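Local coordinates for NTF2-like Protein (Anabaena variabilis ATCC 29413, PDB 3DMC), which is of unknown function but has the NTF2-like fold of the SnoaL-like family, whose cone-shaped interior commonly serves as a ligand pocket, at residues A14-G17 with F18-T22; K61-F64 with T65-E69; E69-H72 with T73-I77. All blocks are in the same frame, centred on the assembly; numbering follows the deposited sequence.

In the fold
From the N terminus, contact 1 (14-17 with 18-22) comes first, in the middle of helix 9-27, which lies against strands 75-85 and 89-100 of the mixed sheet. Contact 2 (61-64 with 65-69) follows on helix 57-69, and contact 3 (69-72 with 73-77) closes the turn that leads into strand 75-85. All three are local and follow one another along the chain, contacts 2 and 3 sharing E69; none nests in or crosses another. In space the chain folds back: I77, on the strand, packs its CD1 on F18 and T22 of helix 9-27, while the rings of F21 and F64 touch where the two helices approach each other.

Contact 1 of 3, residues A14-G17 with F18-T22; sequences AHQG and FEFFT
The amide end of Q16 lies over one face of the F20 ring, one helical turn on. Its OE1 stands 3.3 Å from F20 CZ, offset toward the rim, and the amide and ring planes are 28° apart. Q16 CG is anti to the backbone N (chi1 -178°) and the chain then bends at chi2 (60°), which carries the amide forward, one turn along the helix, onto the ring. This is the more solvent-facing flank, where Q16 and E19 are exposed and F20 is partly covered by M36, K32 and F33. Glutamine suits it, since its methylene and flat amide can lie against an aromatic ring.

Helix 9-27 is the long N-terminal helix of the NTF2-like fold, laid across the curved sheet, and its other side is densely packed. There A14 and G17 are small and buried, and A14 touches V90 and F92, consistent with close approach of the helix to the sheet. F18 stacks on F92 and meets F94, and F21 also reaches F94, large apolar rings suited to filling the interface. Backbone i to i+4 bonds run between them: F18 N donates to A14 O at 2.8 Å, and F21 N to G17 O at the same length. F21 CB sits just 3.3 Å from G17 O. At the far end F18 O is gripped twice, by T22 N and by T22 OG1 at 3.0 Å, the two donors arriving from opposite faces of the carbonyl plane.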
loop_
_atom_site.group_PDB
_atom_site.type_symbol
_atom_site.label_atom_id
_atom_site.label_comp_id
_atom_site.label_asym_id
_atom_site.label_seq_id
_atom_site.Cartn_x
_atom_site.Cartn_y
_atom_site.Cartn_z
ATOM N N ALA A 14 0.817 -16.105 3.629
ATOM C CA ALA A 14 0.432 -14.680 3.904
ATOM C C ALA A 14 -0.953 -14.615 4.551
ATOM O O ALA A 14 -1.182 -13.856 5.521
ATOM C CB ALA A 14 0.468 -13.805 2.616
ATOM N N HIS A 15 -1.878 -15.391 4.005
ATOM C CA HIS A 15 -3.249 -15.373 4.550
ATOM C C HIS A 15 -3.234 -15.860 5.984
ATOM O O HIS A 15 -3.992 -15.366 6.827
ATOM C CB HIS A 15 -4.260 -16.185 3.728
ATOM C CG HIS A 15 -4.888 -15.439 2.582
ATOM N ND1 HIS A 15 -5.865 -14.482 2.756
ATOM C CD2 HIS A 15 -4.686 -15.529 1.248
ATOM C CE1 HIS A 15 -6.228 -14.008 1.575
ATOM N NE2 HIS A 15 -5.530 -14.632 0.642
ATOM N N GLN A 16 -2.386 -16.833 6.286
ATOM C CA GLN A 16 -2.326 -17.329 7.664
ATOM C C GLN A 16 -1.774 -16.229 8.541
ATOM O O GLN A 16 -2.278 -15.967 9.617
ATOM C CB GLN A 16 -1.475 -18.588 7.809
ATOM C CG GLN A 16 -1.467 -19.123 9.236
ATOM C CD GLN A 16 -2.870 -19.498 9.725
ATOM O OE1 GLN A 16 -3.500 -18.773 10.513
ATOM N NE2 GLN A 16 -3.369 -20.622 9.235
ATOM N N GLY A 17 -0.730 -15.577 8.069
ATOM C CA GLY A 17 -0.171 -14.409 8.773
ATOM C C GLY A 17 -1.200 -13.328 9.019
ATOM O O GLY A 17 -1.243 -12.728 10.117
ATOM N N PHE A 18 -2.054 -13.107 8.024
ATOM C CA PHE A 18 -3.047 -12.030 8.118
ATOM C C PHE A 18 -4.109 -12.398 9.154
ATOM O O PHE A 18 -4.585 -11.564 9.902
ATOM C CB PHE A 18 -3.686 -11.661 6.788
ATOM C CG PHE A 18 -4.260 -10.283 6.788
ATOM C CD1 PHE A 18 -3.410 -9.179 6.811
ATOM C CD2 PHE A 18 -5.624 -10.080 6.813
ATOM C CE1 PHE A 18 -3.921 -7.902 6.825
ATOM C CE2 PHE A 18 -6.146 -8.790 6.845
ATOM C CZ PHE A 18 -5.275 -7.698 6.847
ATOM N N GLU A 19 -4.426 -13.683 9.243
ATOM C CA GLU A 19 -5.331 -14.143 10.312
ATOM C C GLU A 19 -4.735 -13.829 11.678
ATOM O O GLU A 19 -5.406 -13.313 12.541
ATOM C CB GLU A 19 -5.571 -15.651 10.204
ATOM C CG GLU A 19 -6.449 -16.015 9.050
ATOM C CD GLU A 19 -7.917 -15.830 9.341
ATOM O OE1 GLU A 19 -8.416 -16.412 10.326
ATOM O OE2 GLU A 19 -8.582 -15.081 8.594
ATOM N N PHE A 20 -3.466 -14.161 11.882
ATOM C CA PHE A 20 -2.822 -13.919 13.187
ATOM C C PHE A 20 -2.650 -12.416 13.463
ATOM O O PHE A 20 -2.687 -11.969 14.616
ATOM C CB PHE A 20 -1.498 -14.689 13.387
ATOM C CG PHE A 20 -1.698 -16.178 13.437
ATOM C CD1 PHE A 20 -2.865 -16.686 13.946
ATOM C CD2 PHE A 20 -0.747 -17.058 12.954
ATOM C CE1 PHE A 20 -3.103 -18.056 13.985
ATOM C CE2 PHE A 20 -0.976 -18.437 12.990
ATOM C CZ PHE A 20 -2.164 -18.924 13.508
ATOM N N PHE A 21 -2.530 -11.649 12.385
ATOM C CA PHE A 21 -2.391 -10.178 12.470
ATOM C C PHE A 21 -3.748 -9.584 12.896
ATOM O O PHE A 21 -3.845 -8.749 13.796
ATOM C CB PHE A 21 -1.938 -9.633 11.108
ATOM C CG PHE A 21 -1.875 -8.149 11.017
ATOM C CD1 PHE A 21 -0.789 -7.421 11.510
ATOM C CD2 PHE A 21 -2.867 -7.467 10.333
ATOM C CE1 PHE A 21 -0.736 -6.019 11.351
ATOM C CE2 PHE A 21 -2.810 -6.089 10.173
ATOM C CZ PHE A 21 -1.773 -5.379 10.670
ATOM N N THR A 22 -4.805 -10.122 12.304
ATOM C CA THR A 22 -6.173 -9.722 12.643
ATOM C C THR A 22 -6.392 -9.964 14.141
ATOM O O THR A 22 -6.886 -9.109 14.873
ATOM C CB THR A 22 -7.216 -10.498 11.789
ATOM O OG1 THR A 22 -7.094 -10.094 10.419
ATOM C CG2 THR A 22 -8.668 -10.278 12.288
#

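Contact 2 of 3, residues K61-F64 with T65-E69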
loop_
_atom_site.group_PDB
_atom_site.type_symbol
_atom_site.label_atom_id
_atom_site.label_comp_id
_atom_site.label_asym_id
_atom_site.label_seq_id
_atom_site.Cartn_x
_atom_site.Cartn_y
_atom_site.Cartn_z
ATOM N N LYS A 61 8.228 -7.438 18.455
ATOM C CA LYS A 61 7.368 -7.564 19.642
ATOM C C LYS A 61 7.103 -6.215 20.308
ATOM O O LYS A 61 5.983 -5.890 20.723
ATOM C CB LYS A 61 7.964 -8.532 20.671
ATOM C CG LYS A 61 7.004 -8.759 21.802
ATOM C CD LYS A 61 7.284 -10.016 22.591
ATOM C CE LYS A 61 6.250 -10.179 23.707
ATOM N NZ LYS A 61 6.802 -10.910 24.888
ATOM N N GLU A 62 8.141 -5.407 20.378
ATOM C CA GLU A 62 8.005 -4.084 20.987
ATOM C C GLU A 62 6.955 -3.305 20.195
ATOM O O GLU A 62 6.025 -2.725 20.742
ATOM C CB GLU A 62 9.325 -3.343 20.978
ATOM C CG GLU A 62 10.388 -4.073 21.795
ATOM C CD GLU A 62 11.751 -3.399 21.776
ATOM O OE1 GLU A 62 11.907 -2.330 21.138
ATOM O OE2 GLU A 62 12.666 -3.958 22.413
ATOM N N PHE A 63 7.160 -3.309 18.891
ATOM C CA PHE A 63 6.261 -2.590 17.967
ATOM C C PHE A 63 4.785 -3.024 18.132
ATOM O O PHE A 63 3.843 -2.203 18.324
ATOM C CB PHE A 63 6.705 -2.817 16.524
ATOM C CG PHE A 63 5.754 -2.260 15.532
ATOM C CD1 PHE A 63 5.555 -0.900 15.451
ATOM C CD2 PHE A 63 5.021 -3.104 14.700
ATOM C CE1 PHE A 63 4.671 -0.368 14.532
ATOM C CE2 PHE A 63 4.109 -2.569 13.782
ATOM C CZ PHE A 63 3.957 -1.195 13.700
ATOM N N PHE A 64 4.560 -4.332 18.078
ATOM C CA PHE A 64 3.162 -4.819 18.079
ATOM C C PHE A 64 2.500 -4.581 19.450
ATOM O O PHE A 64 1.320 -4.267 19.549
ATOM C CB PHE A 64 3.112 -6.268 17.598
ATOM C CG PHE A 64 3.334 -6.386 16.122
ATOM C CD1 PHE A 64 2.460 -5.763 15.239
ATOM C CD2 PHE A 64 4.415 -7.062 15.608
ATOM C CE1 PHE A 64 2.653 -5.851 13.851
ATOM C CE2 PHE A 64 4.610 -7.133 14.225
ATOM C CZ PHE A 64 3.720 -6.521 13.356
ATOM N N THR A 65 3.303 -4.701 20.501
ATOM C CA THR A 65 2.831 -4.375 21.839
ATOM C C THR A 65 2.431 -2.904 21.946
ATOM O O THR A 65 1.415 -2.541 22.543
ATOM C CB THR A 65 3.893 -4.694 22.905
ATOM O OG1 THR A 65 4.188 -6.096 22.859
ATOM C CG2 THR A 65 3.397 -4.314 24.263
ATOM N N TYR A 66 3.236 -2.088 21.294
ATOM C CA TYR A 66 3.061 -0.639 21.256
ATOM C C TYR A 66 1.785 -0.309 20.522
ATOM O O TYR A 66 1.022 0.562 20.922
ATOM C CB TYR A 66 4.261 0.032 20.572
ATOM C CG TYR A 66 4.057 1.507 20.294
ATOM C CD1 TYR A 66 3.938 2.414 21.343
ATOM C CD2 TYR A 66 3.979 1.993 18.995
ATOM C CE1 TYR A 66 3.743 3.767 21.111
ATOM C CE2 TYR A 66 3.798 3.348 18.748
ATOM C CZ TYR A 66 3.676 4.230 19.810
ATOM O OH TYR A 66 3.481 5.583 19.589
ATOM N N VAL A 67 1.568 -1.022 19.435
ATOM C CA VAL A 67 0.374 -0.777 18.598
ATOM C C VAL A 67 -0.856 -0.995 19.455
ATOM O O VAL A 67 -1.786 -0.192 19.457
ATOM C CB VAL A 67 0.344 -1.675 17.353
ATOM C CG1 VAL A 67 -1.106 -1.739 16.770
ATOM C CG2 VAL A 67 1.373 -1.178 16.320
ATOM N N SER A 68 -0.857 -2.099 20.195
ATOM C CA SER A 68 -2.038 -2.513 20.972
ATOM C C SER A 68 -2.226 -1.758 22.307
ATOM O O SER A 68 -3.314 -1.719 22.859
ATOM C CB SER A 68 -2.016 -4.019 21.247
ATOM O OG SER A 68 -2.239 -4.759 20.056
ATOM N N GLU A 69 -1.165 -1.134 22.798
ATOM C CA GLU A 69 -1.188 -0.581 24.161
ATOM C C GLU A 69 -2.304 0.437 24.397
ATOM O O GLU A 69 -2.832 0.535 25.507
ATOM C CB GLU A 69 0.167 0.035 24.549
ATOM C CG GLU A 69 0.377 1.411 23.968
ATOM C CD GLU A 69 1.604 2.091 24.555
ATOM O OE1 GLU A 69 2.475 1.354 25.068
ATOM O OE2 GLU A 69 1.707 3.338 24.511
#
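K61 offers its carbonyl oxygen to T65, which takes it twice: T65 N donates to K61 O at 2.9 Å and T65 OG1 at 2.8 Å, from opposite faces of the carbonyl plane. The hydroxyl reaches back because OG1 is anti to the carbonyl carbon and beside the backbone N (chi1 -61°). Threonine thus suits an exposed helical site, its hydroxyl occupied by the preceding turn. E62, also exposed, accepts from Y66 N through its backbone oxygen.

F63 turns inward, and V67 CG2 rests over one face of its ring in a CH-pi contact, 3.9 Å from the centroid and 20° off the normal. Branched valine manages this because CG2 lies beside its own backbone N, directed back along the helix. The F63 ring also meets F43, F45 and F50. F63 CD2 stands 3.6 Å above the F64 ring plane, over its centre, while F64 CZ lies in plane at the F63 edge. The F64 ring stacks on W30, and F64 O accepts from S68 N at 3.1 Å. S68 OG is hydrogen-bonded to W30 NE1, so serine and phenylalanine grip the same indole. The pattern is that of an amphipathic helix, whose aromatic side closes on the interior of the NTF2-like fold.

Contact 3 of 3, residues E69-H72 with T73-I77; sequences ESFH and TGIQI
With F71 CG and I75 CG1 each beside the backbone N and anti to the carbonyl carbon (chi1 near -70° in both), the phenyl ring and the isoleucine chain are brought together. I75 CG1 sits over one face of the F71 ring, 3.7 Å from its centroid and 19° off the normal, a CH-pi contact. The nearest atoms are F71 CD2 and I75 CG1 at 3.5 Å, and I75 CD1 carries the cover on to F71 CE1 at 3.8 Å. Isoleucine suits the place: its unbranched arm lies flat on an aromatic, and a beta-branched residue suits the extended backbone here.

F71 opens a type I beta turn that ends at G74, and I75 follows it directly; the turn links helix 57-69 to strand 75-85, an outermost strand of the NTF2-like sheet. G74 N donates to F71 O at 2.9 Å, from well above the carbonyl plane rather than along a lone pair. Glycine fits the last position because its phi is positive (82°), a region that residues with a side chain seldom occupy. H72 and T73 form the exposed corner, polar residues at ease in solvent. Beyond the turn, I75 is buried against L25 of helix 9-27 and D96 of strand 89-100, and its backbone is hydrogen-bonded to that of L25.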
loop_
_atom_site.group_PDB
_atom_site.type_symbol
_atom_site.label_atom_id
_atom_site.label_comp_id
_atom_site.label_asym_id
_atom_site.label_seq_id
_atom_site.Cartn_x
_atom_site.Cartn_y
_atom_site.Cartn_z
ATOM N N GLU A 69 -1.165 -1.134 22.798
ATOM C CA GLU A 69 -1.188 -0.581 24.161
ATOM C C GLU A 69 -2.304 0.437 24.397
ATOM O O GLU A 69 -2.832 0.535 25.507
ATOM C CB GLU A 69 0.167 0.035 24.549
ATOM C CG GLU A 69 0.377 1.411 23.968
ATOM C CD GLU A 69 1.604 2.091 24.555
ATOM O OE1 GLU A 69 2.475 1.354 25.068
ATOM O OE2 GLU A 69 1.707 3.338 24.511
ATOM N N SER A 70 -2.667 1.192 23.372
ATOM C CA SER A 70 -3.647 2.281 23.555
ATOM C C SER A 70 -5.004 1.945 22.967
ATOM O O SER A 70 -5.976 2.691 23.095
ATOM C CB SER A 70 -3.126 3.611 23.010
ATOM O OG SER A 70 -2.044 4.074 23.808
ATOM N N PHE A 71 -5.092 0.761 22.397
ATOM C CA PHE A 71 -6.409 0.260 21.982
ATOM C C PHE A 71 -6.949 -0.749 22.973
ATOM O O PHE A 71 -6.777 -1.973 22.823
ATOM C CB PHE A 71 -6.343 -0.321 20.586
ATOM C CG PHE A 71 -6.132 0.730 19.538
ATOM C CD1 PHE A 71 -4.860 1.187 19.244
ATOM C CD2 PHE A 71 -7.221 1.348 18.930
ATOM C CE1 PHE A 71 -4.677 2.192 18.283
ATOM C CE2 PHE A 71 -7.030 2.346 17.986
ATOM C CZ PHE A 71 -5.758 2.771 17.674
ATOM N N HIS A 72 -7.583 -0.212 24.009
ATOM C CA HIS A 72 -7.919 -1.031 25.169
ATOM C C HIS A 72 -8.896 -2.152 24.836
ATOM O O HIS A 72 -8.939 -3.170 25.519
ATOM C CB HIS A 72 -8.431 -0.175 26.309
ATOM C CG HIS A 72 -7.378 0.726 26.875
ATOM N ND1 HIS A 72 -7.662 1.958 27.426
ATOM C CD2 HIS A 72 -6.034 0.580 26.944
ATOM C CE1 HIS A 72 -6.536 2.522 27.828
ATOM N NE2 HIS A 72 -5.533 1.712 27.540
ATOM N N THR A 73 -9.655 -1.983 23.772
ATOM C CA THR A 73 -10.547 -3.050 23.324
ATOM C C THR A 73 -10.252 -3.498 21.892
ATOM O O THR A 73 -11.074 -4.149 21.247
ATOM C CB THR A 73 -11.992 -2.670 23.461
ATOM O OG1 THR A 73 -12.247 -1.408 22.816
ATOM C CG2 THR A 73 -12.349 -2.597 24.961
ATOM N N GLY A 74 -9.040 -3.156 21.459
ATOM C CA GLY A 74 -8.507 -3.541 20.156
ATOM C C GLY A 74 -8.928 -2.707 18.958
ATOM O O GLY A 74 -9.626 -1.714 19.046
ATOM N N ILE A 75 -8.420 -3.179 17.829
ATOM C CA ILE A 75 -8.725 -2.684 16.477
ATOM C C ILE A 75 -9.385 -3.804 15.694
ATOM O O ILE A 75 -8.954 -4.957 15.741
ATOM C CB ILE A 75 -7.478 -2.250 15.715
ATOM C CG1 ILE A 75 -6.896 -0.984 16.336
ATOM C CG2 ILE A 75 -7.775 -1.981 14.208
ATOM C CD1 ILE A 75 -5.477 -0.727 15.922
ATOM N N GLN A 76 -10.471 -3.437 15.041
ATOM C CA GLN A 76 -11.231 -4.329 14.157
ATOM C C GLN A 76 -10.887 -4.045 12.692
ATOM O O GLN A 76 -10.684 -2.875 12.276
ATOM C CB GLN A 76 -12.737 -4.153 14.325
ATOM C CG GLN A 76 -13.298 -4.799 15.597
ATOM C CD GLN A 76 -13.132 -6.302 15.616
ATOM O OE1 GLN A 76 -13.481 -6.992 14.662
ATOM N NE2 GLN A 76 -12.554 -6.824 16.714
ATOM N N ILE A 77 -10.851 -5.117 11.924
ATOM C CA ILE A 77 -10.750 -5.030 10.465
ATOM C C ILE A 77 -12.160 -5.085 9.916
ATOM O O ILE A 77 -12.837 -6.122 9.962
ATOM C CB ILE A 77 -9.808 -6.107 9.848
ATOM C CG1 ILE A 77 -8.381 -5.828 10.286
ATOM C CG2 ILE A 77 -9.878 -6.100 8.319
ATOM C CD1 ILE A 77 -7.342 -6.722 9.620
#